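CAS3 Metal dependent phosphohydrolase (PDB 3S4L) cleaves single-stranded DNA and RNA as the separately encoded HD nuclease of a CRISPR interference system, requiring magnesium for its action on DNA. Local coordinates at residues H66-A71 with D161-L166. Sequence-based numbering, arbitrary orientation.
Sequences HDIGKA and DLIKKL. With CA (calcium ion), chain C.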
loop_
_atom_site.group_PDB
_atom_site.type_symbol
_atom_site.label_atom_id
_atom_site.label_comp_id
_atom_site.label_asym_id
_atom_site.label_seq_id
_atom_site.Cartn_x
_atom_site.Cartn_y
_atom_site.Cartn_z
ATOM N N HIS A 66 2.821 -2.320 0.711
ATOM C CA HIS A 66 2.877 -0.976 0.145
ATOM C C HIS A 66 3.519 -0.944 -1.256
ATOM O O HIS A 66 3.231 -0.051 -2.048
ATOM C CB HIS A 66 3.497 0.039 1.105
ATOM C CG HIS A 66 4.969 -0.109 1.282
ATOM N ND1 HIS A 66 5.521 -1.083 2.086
ATOM C CD2 HIS A 66 6.006 0.594 0.771
ATOM C CE1 HIS A 66 6.834 -0.975 2.058
ATOM N NE2 HIS A 66 7.155 0.040 1.272
ATOM N N ASP A 67 4.367 -1.923 -1.559
ATOM C CA ASP A 67 4.939 -2.041 -2.898
ATOM C C ASP A 67 4.422 -3.211 -3.708
ATOM O O ASP A 67 5.056 -3.605 -4.700
ATOM C CB ASP A 67 6.466 -2.119 -2.825
ATOM C CG ASP A 67 7.107 -0.759 -2.636
ATOM O OD1 ASP A 67 8.265 -0.705 -2.166
ATOM O OD2 ASP A 67 6.430 0.245 -2.957
ATOM N N ILE A 68 3.287 -3.773 -3.296
ATOM C CA ILE A 68 2.716 -4.895 -4.035
ATOM C C ILE A 68 2.397 -4.471 -5.473
ATOM O O ILE A 68 2.452 -5.290 -6.390
ATOM C CB ILE A 68 1.482 -5.514 -3.330
ATOM C CG1 ILE A 68 1.208 -6.916 -3.871
ATOM C CG2 ILE A 68 0.278 -4.613 -3.487
ATOM C CD1 ILE A 68 2.482 -7.754 -4.021
ATOM N N GLY A 69 2.119 -3.179 -5.664
ATOM C CA GLY A 69 1.867 -2.618 -6.986
ATOM C C GLY A 69 3.027 -2.855 -7.949
ATOM O O GLY A 69 2.857 -2.793 -9.178
ATOM N N LYS A 70 4.212 -3.126 -7.398
ATOM C CA LYS A 70 5.355 -3.462 -8.242
ATOM C C LYS A 70 5.167 -4.795 -8.972
ATOM O O LYS A 70 5.831 -5.061 -9.977
ATOM C CB LYS A 70 6.663 -3.466 -7.441
ATOM C CG LYS A 70 7.166 -2.078 -7.025
ATOM C CD LYS A 70 8.492 -2.184 -6.219
ATOM C CE LYS A 70 9.036 -0.821 -5.777
ATOM N NZ LYS A 70 10.475 -0.918 -5.327
ATOM N N ALA A 71 4.288 -5.650 -8.460
ATOM C CA ALA A 71 4.030 -6.901 -9.162
ATOM C C ALA A 71 3.134 -6.693 -10.392
ATOM O O ALA A 71 2.683 -7.666 -10.989
ATOM C CB ALA A 71 3.443 -7.961 -8.228
ATOM N N ASP A 161 -0.052 -16.510 -5.880
ATOM C CA ASP A 161 0.948 -17.217 -5.095
ATOM C C ASP A 161 1.829 -16.234 -4.324
ATOM O O ASP A 161 2.060 -16.405 -3.122
ATOM C CB ASP A 161 1.780 -18.147 -5.986
ATOM C CG ASP A 161 3.269 -17.920 -5.837
ATOM O OD1 ASP A 161 3.831 -18.338 -4.802
ATOM O OD2 ASP A 161 3.876 -17.330 -6.758
ATOM N N LEU A 162 2.291 -15.186 -5.006
ATOM C CA LEU A 162 3.073 -14.133 -4.357
ATOM C C LEU A 162 2.369 -13.573 -3.125
ATOM O O LEU A 162 2.991 -13.425 -2.071
ATOM C CB LEU A 162 3.401 -13.001 -5.331
ATOM C CG LEU A 162 4.105 -11.802 -4.691
ATOM C CD1 LEU A 162 5.498 -12.184 -4.218
ATOM C CD2 LEU A 162 4.180 -10.621 -5.654
ATOM N N ILE A 163 1.077 -13.271 -3.255
ATOM C CA ILE A 163 0.312 -12.731 -2.133
ATOM C C ILE A 163 0.255 -13.734 -0.993
ATOM O O ILE A 163 0.378 -13.372 0.169
ATOM C CB ILE A 163 -1.123 -12.359 -2.527
ATOM C CG1 ILE A 163 -1.129 -11.080 -3.361
ATOM C CG2 ILE A 163 -1.967 -12.141 -1.281
ATOM C CD1 ILE A 163 -0.606 -9.866 -2.626
ATOM N N LYS A 164 0.070 -15.003 -1.336
ATOM C CA LYS A 164 0.054 -16.069 -0.345
ATOM C C LYS A 164 1.371 -16.095 0.433
ATOM O O LYS A 164 1.369 -16.113 1.665
ATOM C CB LYS A 164 -0.214 -17.413 -1.022
ATOM C CG LYS A 164 -1.280 -18.252 -0.333
ATOM C CD LYS A 164 -1.826 -19.359 -1.239
ATOM C CE LYS A 164 -2.954 -18.852 -2.132
ATOM N NZ LYS A 164 -3.785 -19.965 -2.686
ATOM N N LYS A 165 2.491 -16.088 -0.286
ATOM C CA LYS A 165 3.816 -16.029 0.343
ATOM C C LYS A 165 3.935 -14.834 1.293
ATOM O O LYS A 165 4.533 -14.932 2.368
ATOM C CB LYS A 165 4.910 -15.930 -0.725
ATOM C CG LYS A 165 5.730 -17.184 -0.946
ATOM C CD LYS A 165 6.762 -16.955 -2.043
ATOM C CE LYS A 165 6.093 -16.442 -3.317
ATOM N NZ LYS A 165 7.051 -16.198 -4.433
ATOM N N LEU A 166 3.360 -13.708 0.878
ATOM C CA LEU A 166 3.460 -12.456 1.612
ATOM C C LEU A 166 2.550 -12.380 2.827
ATOM O O LEU A 166 2.989 -11.978 3.903
ATOM C CB LEU A 166 3.120 -11.275 0.692
ATOM C CG LEU A 166 4.186 -10.745 -0.260
ATOM C CD1 LEU A 166 3.540 -10.036 -1.465
ATOM C CD2 LEU A 166 5.141 -9.816 0.477
HETATM CA CA CA C . 6.945 2.396 -3.407
HETATM O O HOH W 1 8.322 1.833 -1.627
HETATM O O HOH W 2 9.533 1.762 -4.341
#
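Ile68 reaches across to helix 159-167 and sets its methyl end among Leu162 and Ile163, adjacent in the helix, and Leu166 one turn further on. Its CG1 branch stands anti to the backbone N (chi1 -162°), which carries CD1 outward from the loop to the two leucines. CD1 lies 3.6 Å from CD1 of Leu166 and 3.7 Å from CD2 of Leu162, so one methyl bridges a pair of leucines spaced by a single helical turn. Against Leu162 the isoleucine runs alongside in the opposite sense. Ile163 instead crosses it at about a right angle: its CB points neither at the loop nor away from it, but the side chain ends with CD1 against CG1 of Ile68, 3.7 Å away. Leu162 also uses CD2 a second time, meeting CB of Ala71 at 3.8 Å, so this branch spans the 3-10 turn from Ile68 to Ala71. Every touching residue is buried and the contact is wholly apolar; Val9 adds to the packing on Ala71 and Leu162, and Ile18 of helix 17-31 packs on both leucines.

The residue before Ile68 serves the metal site: Asp67 makes no contact with the helix and binds the calcium ion through OD2 at 2.3 Å, while OD1 accepts a 2.6 Å hydrogen bond from a metal-bound water. His91, His123 and His124 complete the protein ligands. The adjacent His66 and Asp67 form the signature HD pair of this nuclease family, whose metal-bearing loop is here seated by Ile68 and Ala71 on a helix of the mainly helical HD domain.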